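Local coordinates for peptidase M14, carboxypeptidase A (Thermoplasmatales archaeon SCGC AB-540-F20, PDB 4XED), which is an archaeal M14-like peptidase, probably a zinc-dependent carboxypeptidase, represented here by its calcium-binding PKD domain, a beta-sandwich module that may serve in binding other proteins, at residues N17-G21 with T22-Y26. Residues are numbered along the deposited sequence; the frame is centred on the assembly and turned at random. Where two conformers were deposited one is given.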
loop_
_atom_site.group_PDB
_atom_site.type_symbol
_atom_site.label_atom_id
_atom_site.label_comp_id
_atom_site.label_asym_id
_atom_site.label_seq_id
_atom_site.Cartn_x
_atom_site.Cartn_y
_atom_site.Cartn_z
ATOM N N ASN A 17 -0.266 -8.343 13.445
ATOM C CA ASN A 17 0.614 -8.578 14.582
ATOM C C ASN A 17 1.600 -9.630 14.139
ATOM O O ASN A 17 1.256 -10.547 13.395
ATOM C CB ASN A 17 -0.177 -9.049 15.806
ATOM C CG ASN A 17 0.507 -8.701 17.115
ATOM O OD1 ASN A 17 1.707 -8.950 17.297
ATOM N ND2 ASN A 17 -0.248 -8.103 18.035
ATOM N N GLY A 18 2.835 -9.486 14.569
ATOM C CA GLY A 18 3.855 -10.445 14.226
ATOM C C GLY A 18 5.047 -10.327 15.129
ATOM O O GLY A 18 5.002 -9.679 16.186
ATOM N N ASN A 19 6.133 -10.960 14.715
ATOM C CA ASN A 19 7.366 -10.899 15.473
ATOM C C ASN A 19 8.391 -10.063 14.758
ATOM O O ASN A 19 8.553 -10.133 13.525
ATOM C CB ASN A 19 7.903 -12.294 15.718
ATOM C CG ASN A 19 6.875 -13.182 16.344
ATOM O OD1 ASN A 19 6.154 -12.769 17.250
ATOM N ND2 ASN A 19 6.729 -14.371 15.800
ATOM N N ILE A 20 9.073 -9.250 15.543
ATOM C CA ILE A 20 10.087 -8.361 15.022
ATOM C C ILE A 20 11.113 -9.200 14.267
ATOM O O ILE A 20 11.593 -10.195 14.792
ATOM C CB ILE A 20 10.797 -7.616 16.188
ATOM C CG1 ILE A 20 9.828 -6.660 16.885
ATOM C CG2 ILE A 20 11.974 -6.821 15.672
ATOM C CD1 ILE A 20 10.285 -6.234 18.265
ATOM N N GLY A 21 11.461 -8.798 13.050
ATOM C CA GLY A 21 12.504 -9.483 12.293
ATOM C C GLY A 21 11.990 -10.533 11.326
ATOM O O GLY A 21 12.744 -11.070 10.500
ATOM N N THR A 22 10.698 -10.833 11.411
ATOM C CA THR A 22 10.076 -11.802 10.511
ATOM C C THR A 22 9.411 -11.093 9.329
ATOM O O THR A 22 8.809 -10.034 9.461
ATOM C CB THR A 22 9.080 -12.684 11.278
ATOM O OG1 THR A 22 9.801 -13.461 12.246
ATOM C CG2 THR A 22 8.312 -13.629 10.338
ATOM N N THR A 23 9.523 -11.681 8.150
ATOM C CA THR A 23 9.022 -11.041 6.931
ATOM C C THR A 23 7.552 -11.396 6.739
ATOM O O THR A 23 7.186 -12.555 6.898
ATOM C CB THR A 23 9.817 -11.515 5.719
ATOM O OG1 THR A 23 11.211 -11.260 5.946
ATOM C CG2 THR A 23 9.302 -10.846 4.448
ATOM N N TYR A 24 6.722 -10.404 6.416
ATOM C CA TYR A 24 5.272 -10.598 6.220
ATOM C C TYR A 24 4.814 -10.021 4.889
ATOM O O TYR A 24 5.396 -9.059 4.397
ATOM C CB TYR A 24 4.495 -9.963 7.386
ATOM C CG TYR A 24 4.801 -10.638 8.724
ATOM C CD1 TYR A 24 4.266 -11.901 9.051
ATOM C CD2 TYR A 24 5.605 -10.020 9.653
ATOM C CE1 TYR A 24 4.543 -12.512 10.251
ATOM C CE2 TYR A 24 5.913 -10.635 10.855
ATOM C CZ TYR A 24 5.367 -11.873 11.146
ATOM O OH TYR A 24 5.659 -12.460 12.355
ATOM N N ASN A 25 3.773 -10.624 4.322
ATOM C CA ASN A 25 3.230 -10.238 3.010
ATOM C C ASN A 25 1.974 -9.408 3.132
ATOM O O ASN A 25 1.059 -9.751 3.871
ATOM C CB ASN A 25 2.854 -11.496 2.226
ATOM C CG ASN A 25 4.030 -12.330 1.886
ATOM O OD1 ASN A 25 5.028 -11.827 1.390
ATOM N ND2 ASN A 25 3.924 -13.617 2.120
ATOM N N TYR A 26 1.934 -8.330 2.355
ATOM C CA TYR A 26 0.792 -7.414 2.289
ATOM C C TYR A 26 0.251 -7.356 0.861
ATOM O O TYR A 26 1.005 -7.225 -0.093
ATOM C CB TYR A 26 1.200 -6.018 2.860
ATOM C CG TYR A 26 1.516 -6.198 4.320
ATOM C CD1 TYR A 26 0.531 -6.112 5.285
ATOM C CD2 TYR A 26 2.783 -6.578 4.728
ATOM C CE1 TYR A 26 0.780 -6.431 6.601
ATOM C CE2 TYR A 26 3.066 -6.870 6.076
ATOM C CZ TYR A 26 2.061 -6.815 6.986
ATOM O OH TYR A 26 2.357 -7.130 8.309
HETATM O O HOH W 1 11.798 -12.717 13.822
HETATM O O HOH W 2 13.059 -11.672 7.825
#
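The Y24 ring meets the loop at its hydroxyl end: the backbone N of N19 lies at the ring edge, near the ring plane, while the CA of G18 comes in obliquely, 3.7 Å from Y24 CZ. Y24 OH accepts the N-H of N19 at 2.8 Å in a nearly straight bond (168°), which fixes the end of the ring against the loop backbone. G18 has no side chain, and its CA comes within 3.3 Å of Y24 OH. With CG beside its own backbone N (chi1 -64°), Y24 reaches back from strand 24-29 toward the loop that leads into it, and M97 and P15 also touch its side chain. The loop joins strands 11-13 and 24-29 at one end of the PKD beta sandwich, and a type II beta turn, N19 to T22, reverses it. T22 N closes that turn on N19 O at 3.1 Å. G21, the third residue of the turn, has a positive phi of 95°, as is usual for glycine at this place in a type II turn. One water bridges I20 O to T22 OG1, a second G21 O to T23 OG1, which is also hydrogen-bonded to T67 OG1.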